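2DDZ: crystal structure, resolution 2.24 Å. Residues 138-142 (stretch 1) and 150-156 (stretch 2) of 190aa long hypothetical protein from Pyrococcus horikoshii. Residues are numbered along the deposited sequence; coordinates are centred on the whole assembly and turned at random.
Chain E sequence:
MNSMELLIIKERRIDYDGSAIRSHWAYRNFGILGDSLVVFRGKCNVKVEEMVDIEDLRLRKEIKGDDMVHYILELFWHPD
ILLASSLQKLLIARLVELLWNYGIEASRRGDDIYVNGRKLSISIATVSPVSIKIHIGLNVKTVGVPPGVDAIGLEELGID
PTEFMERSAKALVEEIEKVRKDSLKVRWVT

Stretch 1, residues 138-142: LNVKT
Stretch 2 (150-156) DAIGLEE

The most unusual feature of this contact is a glycine, G153, laid so closely against the end of a strand that a side chain there would have no room. An ideal CB on G153 would point toward the other stretch and lie 2.5 Å from the O atom of V140, a clash, and 3.1 Å from the CA of K141. The example illustrates a general principle: where two backbones pack directly against each other, a glycine can let a carbonyl approach its CA where a CB would collide with it.

The register is set at this point, with the CA atoms of N139 and G153 4.6 Å apart. Stretch 1 is extended at L138 (phi/psi -123/125; m, t; CA-to-CB sideways) and N139 (-61/132), the end of a strand that begins earlier in the chain. V140 (-89/-49) then turns the chain, K141 (-123/168) extends it again, and T142 takes -109/19. Stretch 2 runs extended from D150 (-72/113) through A151 (-104/155), I152 (-135/144) and G153 (-113/172), before L154, E155 and E156 adopt helical angles of -67/-36, -58/-55 and -54/-26.

Where stretch 2 passes from extended to helical values, two backbone bonds advance together along both stretches. L154 N donates to N139 O at 2.9 Å, with an angle of 141° at the hydrogen, and E155 N donates to V140 O at 3.1 Å in a nearly straight bond of 172°. The glycine adds two CA-H...O contacts to the same acceptors, from G153 CA to N139 O at 3.3 Å and from G153 CA to V140 O at 3.5 Å. Each carbonyl thus receives both an amide and a CA hydrogen from stretch 2.

Side chains add further contacts. N139 (chi1 -64°, m; chi2 -56°) has its CA-to-CB bond sideways, and its ND2 reaches I152 O at 3.5 Å in a weak hydrogen bond, while the same ND2 lies 4.0 Å from A151 CB. T142, chi1 p at 65°, points toward stretch 2 and sets its methyl against the backbone: CG2 is 3.3 Å from A151 O and 3.4 Å from G153 N. I152 (t, m) points away, so its contribution here comes through its backbone. L154 (chi1 -69°, m; chi2 173°, t) points sideways, its CG 3.5 Å from N139 O.

A charged pair joins the contact. K141 starts away from stretch 2, but its m, t, t, m chain brings its end back, and NZ meets E155 OE2 at 2.6 Å in a short salt bridge. E155 points toward stretch 1 with chi1 -84° (m), chi2 172° (t) and chi3 24°; its OE2 also lies 3.5 Å from CG1 of V140, which is t and points away. Both K141 and E155 touch a crystal neighbour. D150 (m, chi2 -58°) stays out of reach, and E156 (t, t, chi3 -10°) uses its carboxylate elsewhere in the structure. In all, 461 Å² is buried, counting both sides.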

# COMPACT_ATOMS: atom_id res chain seq x y z
N LEU E 138 -26.38 13.73 -12.96
CA LEU E 138 -27.03 13.73 -14.26
C LEU E 138 -28.09 14.81 -14.25
O LEU E 138 -28.95 14.83 -13.36
CB LEU E 138 -27.68 12.38 -14.55
CG LEU E 138 -26.81 11.12 -14.52
CD1 LEU E 138 -27.67 9.92 -14.90
CD2 LEU E 138 -25.62 11.25 -15.48
N ASN E 139 -28.03 15.72 -15.22
CA ASN E 139 -29.02 16.80 -15.32
C ASN E 139 -30.41 16.20 -15.52
O ASN E 139 -30.59 15.30 -16.34
CB ASN E 139 -28.74 17.71 -16.53
CG ASN E 139 -27.41 18.45 -16.44
OD1 ASN E 139 -27.15 19.16 -15.48
ND2 ASN E 139 -26.58 18.29 -17.47
N VAL E 140 -31.38 16.68 -14.75
CA VAL E 140 -32.76 16.24 -14.92
C VAL E 140 -33.29 17.25 -15.96
O VAL E 140 -33.88 16.86 -16.98
CB VAL E 140 -33.57 16.37 -13.62
CG1 VAL E 140 -35.05 16.07 -13.89
CG2 VAL E 140 -33.03 15.40 -12.57
N LYS E 141 -33.03 18.53 -15.69
CA LYS E 141 -33.38 19.64 -16.55
C LYS E 141 -32.06 20.37 -16.84
O LYS E 141 -31.03 20.09 -16.20
CB LYS E 141 -34.31 20.64 -15.83
CG LYS E 141 -35.53 20.05 -15.12
CD LYS E 141 -36.26 21.13 -14.29
CE LYS E 141 -37.29 20.52 -13.32
NZ LYS E 141 -38.26 19.63 -14.02
N THR E 142 -32.06 21.30 -17.80
CA THR E 142 -30.85 22.05 -18.10
C THR E 142 -31.04 23.48 -17.61
O THR E 142 -30.34 24.39 -18.02
CB THR E 142 -30.55 22.06 -19.61
OG1 THR E 142 -31.59 22.77 -20.29
CG2 THR E 142 -30.45 20.63 -20.15
N ASP E 150 -23.14 23.05 -24.27
CA ASP E 150 -24.52 22.62 -24.55
C ASP E 150 -24.88 21.44 -23.66
O ASP E 150 -24.35 20.34 -23.83
CB ASP E 150 -24.68 22.21 -26.01
CG ASP E 150 -24.60 23.39 -26.96
OD1 ASP E 150 -25.41 24.32 -26.81
OD2 ASP E 150 -23.72 23.37 -27.86
N ALA E 151 -25.81 21.64 -22.73
CA ALA E 151 -26.24 20.56 -21.83
C ALA E 151 -27.59 19.96 -22.20
O ALA E 151 -28.43 20.62 -22.82
CB ALA E 151 -26.27 21.06 -20.39
N ILE E 152 -27.78 18.72 -21.79
CA ILE E 152 -29.02 18.01 -22.06
C ILE E 152 -29.44 17.33 -20.75
O ILE E 152 -28.58 16.90 -19.97
CB ILE E 152 -28.79 16.99 -23.22
CG1 ILE E 152 -30.12 16.46 -23.76
CG2 ILE E 152 -27.92 15.83 -22.75
CD1 ILE E 152 -30.78 15.50 -22.83
N GLY E 153 -30.75 17.26 -20.50
CA GLY E 153 -31.26 16.65 -19.28
C GLY E 153 -32.04 15.36 -19.53
O GLY E 153 -32.31 15.01 -20.67
N LEU E 154 -32.40 14.65 -18.46
CA LEU E 154 -33.13 13.40 -18.59
C LEU E 154 -34.54 13.61 -19.14
O LEU E 154 -35.05 12.79 -19.91
CB LEU E 154 -33.20 12.68 -17.24
CG LEU E 154 -31.89 12.09 -16.68
CD1 LEU E 154 -32.15 11.59 -15.27
CD2 LEU E 154 -31.39 10.97 -17.58
N GLU E 155 -35.18 14.71 -18.74
CA GLU E 155 -36.53 15.00 -19.22
C GLU E 155 -36.58 15.09 -20.74
O GLU E 155 -37.36 14.38 -21.37
CB GLU E 155 -37.03 16.31 -18.58
CG GLU E 155 -37.62 16.09 -17.19
CD GLU E 155 -37.94 17.39 -16.50
OE1 GLU E 155 -38.14 18.39 -17.21
OE2 GLU E 155 -37.99 17.40 -15.24
N GLU E 156 -35.75 15.94 -21.33
CA GLU E 156 -35.71 16.08 -22.78
C GLU E 156 -35.49 14.72 -23.47
O GLU E 156 -35.88 14.54 -24.62
CB GLU E 156 -34.59 17.04 -23.20
CG GLU E 156 -34.54 17.30 -24.70
CD GLU E 156 -33.52 18.35 -25.11
OE1 GLU E 156 -32.96 19.03 -24.22
OE2 GLU E 156 -33.28 18.49 -26.33